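PDB 3JTX: aminotransferase from Neisseria meningitidis Z2491, which probably transfers amino groups between amino acids and oxo acids with pyridoxal phosphate as cofactor, as a class I/II aminotransferase. Local coordinates for residues V47-L56 with P281-D292. Numbering follows the deposited sequence.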
ATOM      1  N   VAL A  47      22.504  11.206   3.879  1.00 18.48           N
ATOM      2  CA  VAL A  47      22.811  10.314   2.754  1.00 18.33           C
ATOM      3  C   VAL A  47      21.522   9.847   2.034  1.00 17.53           C
ATOM      4  O   VAL A  47      21.505   9.699   0.814  1.00 17.08           O
ATOM      5  CB  VAL A  47      23.677   9.093   3.173  1.00 18.22           C
ATOM      6  CG1 VAL A  47      22.916   8.131   4.091  1.00 18.80           C
ATOM      7  CG2 VAL A  47      24.181   8.360   1.945  1.00 18.95           C
ATOM      8  N   ILE A  48      20.449   9.651   2.799  1.00 17.34           N
ATOM      9  CA  ILE A  48      19.164   9.218   2.257  1.00 17.04           C
ATOM     10  C   ILE A  48      18.422  10.394   1.588  1.00 16.65           C
ATOM     11  O   ILE A  48      17.929  10.270   0.456  1.00 15.66           O
ATOM     12  CB  ILE A  48      18.282   8.557   3.356  1.00 17.20           C
ATOM     13  CG1 ILE A  48      18.982   7.326   3.952  1.00 18.05           C
ATOM     14  CG2 ILE A  48      16.897   8.151   2.799  1.00 17.74           C
ATOM     15  CD1 ILE A  48      18.188   6.612   5.098  1.00 17.26           C
ATOM     16  N   THR A  49      18.351  11.536   2.276  1.00 15.94           N
ATOM     17  CA  THR A  49      17.585  12.667   1.755  1.00 15.87           C
ATOM     18  C   THR A  49      18.253  13.243   0.508  1.00 15.41           C
ATOM     19  O   THR A  49      17.571  13.624  -0.434  1.00 14.36           O
ATOM     20  CB  THR A  49      17.321  13.756   2.834  1.00 15.68           C
ATOM     21  OG1 THR A  49      18.556  14.185   3.398  1.00 17.47           O
ATOM     22  CG2 THR A  49      16.448  13.206   3.953  1.00 17.09           C
ATOM     23  N   ASP A  50      19.586  13.240   0.481  1.00 15.65           N
ATOM     24  CA  ASP A  50      20.340  13.618  -0.712  1.00 15.58           C
ATOM     25  C   ASP A  50      19.957  12.801  -1.958  1.00 15.16           C
ATOM     26  O   ASP A  50      19.754  13.378  -3.027  1.00 14.91           O
ATOM     27  CB  ASP A  50      21.850  13.431  -0.485  1.00 15.96           C
ATOM     28  CG  ASP A  50      22.500  14.585   0.269  1.00 17.19           C
ATOM     29  OD1 ASP A  50      21.841  15.621   0.504  1.00 17.12           O
ATOM     30  OD2 ASP A  50      23.701  14.447   0.611  1.00 18.86           O
ATOM     31  N   ALA A  51      19.896  11.472  -1.811  1.00 14.29           N
ATOM     32  CA  ALA A  51      19.584  10.554  -2.927  1.00 13.96           C
ATOM     33  C   ALA A  51      18.146  10.729  -3.426  1.00 14.28           C
ATOM     34  O   ALA A  51      17.879  10.660  -4.636  1.00 14.42           O
ATOM     35  CB  ALA A  51      19.817   9.093  -2.508  1.00 13.07           C
ATOM     36  N   LEU A  52      17.219  10.910  -2.491  1.00 14.49           N
ATOM     37  CA  LEU A  52      15.821  11.192  -2.828  1.00 14.70           C
ATOM     38  C   LEU A  52      15.705  12.476  -3.663  1.00 15.10           C
ATOM     39  O   LEU A  52      15.213  12.430  -4.793  1.00 15.42           O
ATOM     40  CB  LEU A  52      14.954  11.267  -1.561  1.00 14.80           C
ATOM     41  CG  LEU A  52      13.504  10.762  -1.712  1.00 14.79           C
ATOM     42  CD1 LEU A  52      12.877  10.475  -0.361  1.00 14.59           C
ATOM     43  CD2 LEU A  52      12.640  11.686  -2.506  1.00 17.02           C
ATOM     44  N   THR A  53      16.199  13.605  -3.142  1.00 14.88           N
ATOM     45  CA  THR A  53      16.172  14.877  -3.882  1.00 14.74           C
ATOM     46  C   THR A  53      16.789  14.798  -5.277  1.00 14.95           C
ATOM     47  O   THR A  53      16.228  15.355  -6.248  1.00 14.87           O
ATOM     48  CB  THR A  53      16.833  16.011  -3.071  1.00 14.80           C
ATOM     49  OG1 THR A  53      15.985  16.322  -1.966  1.00 14.84           O
ATOM     50  CG2 THR A  53      17.047  17.293  -3.905  1.00 15.17           C
ATOM     51  N   ALA A  54      17.930  14.114  -5.383  1.00 14.92           N
ATOM     52  CA  ALA A  54      18.658  14.006  -6.642  1.00 14.95           C
ATOM     53  C   ALA A  54      17.850  13.287  -7.729  1.00 14.86           C
ATOM     54  O   ALA A  54      18.101  13.479  -8.911  1.00 15.24           O
ATOM     55  CB  ALA A  54      19.983  13.298  -6.428  1.00 14.73           C
ATOM     56  N   SER A  55      16.866  12.483  -7.334  1.00 14.55           N
ATOM     57  CA  SER A  55      16.161  11.635  -8.286  1.00 14.48           C
ATOM     58  C   SER A  55      14.708  12.040  -8.518  1.00 13.99           C
ATOM     59  O   SER A  55      13.955  11.312  -9.145  1.00 12.69           O
ATOM     60  CB  SER A  55      16.242  10.194  -7.807  1.00 14.89           C
ATOM     61  OG  SER A  55      15.657  10.065  -6.528  1.00 16.86           O
ATOM     62  N   LEU A  56      14.315  13.207  -8.033  1.00 13.80           N
ATOM     63  CA  LEU A  56      12.870  13.581  -8.036  1.00 14.09           C
ATOM     64  C   LEU A  56      12.260  13.731  -9.446  1.00 13.67           C
ATOM     65  O   LEU A  56      11.045  13.586  -9.593  1.00 14.31           O
ATOM     66  CB  LEU A  56      12.616  14.851  -7.204  1.00 13.49           C
ATOM     67  CG  LEU A  56      12.628  14.637  -5.693  1.00 15.51           C
ATOM     68  CD1 LEU A  56      12.493  15.969  -4.978  1.00 17.19           C
ATOM     69  CD2 LEU A  56      11.516  13.682  -5.245  1.00 14.56           C
ATOM     70  N   PRO A 281      11.996   7.591  -6.904  1.00 13.27           N
ATOM     71  CA  PRO A 281      12.839   8.339  -5.945  1.00 13.95           C
ATOM     72  C   PRO A 281      12.954   7.704  -4.556  1.00 14.24           C
ATOM     73  O   PRO A 281      14.017   7.796  -3.930  1.00 14.15           O
ATOM     74  CB  PRO A 281      12.166   9.708  -5.880  1.00 14.42           C
ATOM     75  CG  PRO A 281      11.548   9.865  -7.249  1.00 13.57           C
ATOM     76  CD  PRO A 281      11.031   8.475  -7.578  1.00 13.79           C
ATOM     77  N   VAL A 282      11.897   7.045  -4.077  1.00 14.27           N
ATOM     78  CA  VAL A 282      11.992   6.293  -2.821  1.00 14.12           C
ATOM     79  C   VAL A 282      12.904   5.064  -2.964  1.00 14.25           C
ATOM     80  O   VAL A 282      13.675   4.742  -2.040  1.00 14.70           O
ATOM     81  CB  VAL A 282      10.606   5.896  -2.306  1.00 13.93           C
ATOM     82  CG1 VAL A 282      10.716   5.014  -1.071  1.00 13.44           C
ATOM     83  CG2 VAL A 282       9.790   7.175  -1.992  1.00 15.03           C
ATOM     84  N   GLN A 283      12.851   4.404  -4.122  1.00 13.39           N
ATOM     85  CA  GLN A 283      13.789   3.333  -4.421  1.00 13.74           C
ATOM     86  C   GLN A 283      15.250   3.818  -4.409  1.00 13.87           C
ATOM     87  O   GLN A 283      16.131   3.144  -3.872  1.00 12.46           O
ATOM     88  CB  GLN A 283      13.491   2.682  -5.768  1.00 13.77           C
ATOM     89  CG  GLN A 283      12.143   1.947  -5.845  1.00 13.79           C
ATOM     90  CD  GLN A 283      12.065   1.073  -7.088  1.00 14.40           C
ATOM     91  OE1 GLN A 283      12.964   0.261  -7.338  1.00 14.03           O
ATOM     92  NE2 GLN A 283      10.983   1.222  -7.864  1.00 13.43           N
ATOM     93  N   ARG A 284      15.490   4.992  -4.986  1.00 13.70           N
ATOM     94  CA  ARG A 284      16.837   5.562  -5.015  1.00 14.02           C
ATOM     95  C   ARG A 284      17.350   5.889  -3.596  1.00 14.21           C
ATOM     96  O   ARG A 284      18.503   5.605  -3.257  1.00 13.70           O
ATOM     97  CB  ARG A 284      16.880   6.816  -5.887  1.00 14.36           C
ATOM     98  CG  ARG A 284      16.441   6.597  -7.333  1.00 15.70           C
ATOM     99  CD  ARG A 284      17.529   6.053  -8.205  1.00 17.08           C
ATOM    100  NE  ARG A 284      17.038   5.866  -9.566  1.00 15.23           N
ATOM    101  CZ  ARG A 284      17.446   4.916 -10.396  1.00 15.41           C
ATOM    102  NH1 ARG A 284      18.386   4.042 -10.032  1.00 16.39           N
ATOM    103  NH2 ARG A 284      16.902   4.828 -11.601  1.00 14.44           N
ATOM    104  N   ALA A 285      16.495   6.523  -2.803  1.00 14.32           N
ATOM    105  CA  ALA A 285      16.808   6.847  -1.415  1.00 14.73           C
ATOM    106  C   ALA A 285      17.088   5.565  -0.632  1.00 14.70           C
ATOM    107  O   ALA A 285      17.974   5.530   0.228  1.00 15.95           O
ATOM    108  CB  ALA A 285      15.640   7.625  -0.795  1.00 14.08           C
ATOM    109  N   SER A 286      16.358   4.499  -0.961  1.00 14.66           N
ATOM    110  CA  SER A 286      16.496   3.214  -0.279  1.00 14.94           C
ATOM    111  C   SER A 286      17.799   2.507  -0.636  1.00 15.10           C
ATOM    112  O   SER A 286      18.457   1.951   0.242  1.00 15.24           O
ATOM    113  CB  SER A 286      15.292   2.308  -0.583  1.00 14.54           C
ATOM    114  OG  SER A 286      14.075   2.957  -0.198  1.00 15.65           O
ATOM    115  N   ILE A 287      18.179   2.543  -1.910  1.00 14.99           N
ATOM    116  CA  ILE A 287      19.495   2.044  -2.336  1.00 15.24           C
ATOM    117  C   ILE A 287      20.603   2.741  -1.536  1.00 15.62           C
ATOM    118  O   ILE A 287      21.486   2.081  -0.956  1.00 15.69           O
ATOM    119  CB  ILE A 287      19.722   2.257  -3.852  1.00 15.33           C
ATOM    120  CG1 ILE A 287      18.830   1.320  -4.670  1.00 16.07           C
ATOM    121  CG2 ILE A 287      21.194   1.987  -4.229  1.00 15.01           C
ATOM    122  CD1 ILE A 287      18.676   1.726  -6.151  1.00 15.83           C
ATOM    123  N   ALA A 288      20.530   4.068  -1.465  1.00 15.27           N
ATOM    124  CA  ALA A 288      21.485   4.855  -0.678  1.00 15.42           C
ATOM    125  C   ALA A 288      21.521   4.406   0.782  1.00 15.33           C
ATOM    126  O   ALA A 288      22.600   4.317   1.378  1.00 15.36           O
ATOM    127  CB  ALA A 288      21.158   6.353  -0.763  1.00 14.41           C
ATOM    128  N   ALA A 289      20.346   4.134   1.347  1.00 15.17           N
ATOM    129  CA  ALA A 289      20.221   3.678   2.731  1.00 15.81           C
ATOM    130  C   ALA A 289      20.835   2.301   2.975  1.00 15.75           C
ATOM    131  O   ALA A 289      21.637   2.139   3.883  1.00 17.12           O
ATOM    132  CB  ALA A 289      18.732   3.675   3.165  1.00 14.94           C
ATOM    133  N   TRP A 290      20.447   1.307   2.182  1.00 16.39           N
ATOM    134  CA  TRP A 290      20.978  -0.040   2.334  1.00 15.95           C
ATOM    135  C   TRP A 290      22.480  -0.108   2.052  1.00 16.33           C
ATOM    136  O   TRP A 290      23.176  -0.909   2.674  1.00 16.06           O
ATOM    137  CB  TRP A 290      20.218  -1.061   1.473  1.00 16.11           C
ATOM    138  CG  TRP A 290      18.785  -1.319   1.904  1.00 15.88           C
ATOM    139  CD1 TRP A 290      17.663  -1.005   1.212  1.00 15.30           C
ATOM    140  CD2 TRP A 290      18.337  -1.925   3.131  1.00 15.14           C
ATOM    141  NE1 TRP A 290      16.544  -1.378   1.916  1.00 16.89           N
ATOM    142  CE2 TRP A 290      16.931  -1.945   3.097  1.00 15.85           C
ATOM    143  CE3 TRP A 290      18.989  -2.445   4.250  1.00 16.30           C
ATOM    144  CZ2 TRP A 290      16.162  -2.461   4.134  1.00 16.64           C
ATOM    145  CZ3 TRP A 290      18.216  -2.972   5.284  1.00 17.90           C
ATOM    146  CH2 TRP A 290      16.816  -2.978   5.211  1.00 17.22           C
ATOM    147  N   ASP A 291      22.972   0.725   1.132  1.00 16.20           N
ATOM    148  CA  ASP A 291      24.393   0.770   0.776  1.00 17.00           C
ATOM    149  C   ASP A 291      25.283   1.389   1.858  1.00 17.31           C
ATOM    150  O   ASP A 291      26.473   1.107   1.899  1.00 17.69           O
ATOM    151  CB  ASP A 291      24.618   1.573  -0.534  1.00 16.91           C
ATOM    152  CG  ASP A 291      24.305   0.778  -1.792  1.00 16.91           C
ATOM    153  OD1 ASP A 291      24.074  -0.451  -1.734  1.00 17.11           O
ATOM    154  OD2 ASP A 291      24.289   1.389  -2.873  1.00 18.83           O
ATOM    155  N   ASP A 292      24.736   2.262   2.694  1.00 17.29           N
ATOM    156  CA  ASP A 292      25.531   2.968   3.698  1.00 17.48           C
ATOM    157  C   ASP A 292      25.391   2.352   5.083  1.00 17.49           C
ATOM    158  O   ASP A 292      24.278   2.075   5.537  1.00 17.69           O
ATOM    159  CB  ASP A 292      25.105   4.420   3.793  1.00 17.21           C
ATOM    160  CG  ASP A 292      25.965   5.206   4.753  1.00 18.09           C
ATOM    161  OD1 ASP A 292      27.170   5.292   4.490  1.00 21.52           O
ATOM    162  OD2 ASP A 292      25.456   5.709   5.778  1.00 15.73           O
TER
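Ser55 OG, which lies against Pro281 and Arg284 of the facing helix, has two carbonyls of the preceding turn within bonding range, Ala51 O and Leu52 O, each at 3.0 Å. Chi1 of 59° sets the hydroxyl between backbone N and carbonyl carbon, turning it back toward that turn. Serine suits the place because its small side chain lets Pro281 come close, OG to Pro281 CA 3.4 Å, while the hydroxyl keeps carbonyl acceptors in reach. Arg284 passes its CB and CG over Ser55, then bends at chi2 (-83°) and carries its guanidinium away to salt bridges with Glu58 and Glu70.

Further along, the nearly antiparallel helices, axes 7.6 Å apart at 149°, are brought close by alanines: Ala51 CB meets Ala288 CB at 3.5 Å, and Ala285 CB fits among Ile48 CG2, Leu52 CB and Ile48 O. The CG1-CD1 arm of Ile48 lies on Ala289, CD1 to CB 3.6 Å. The Leu52 side chain crosses the proline ring at about a right angle, CD2 lying 3.9 Å from Pro281 CB, and also packs on Leu56 of the second subunit. With no hydrogen bond joining the segments, the pairing probably rests on close fit and apolar burial, linking helix 280-291 to a helix at the dimer interface.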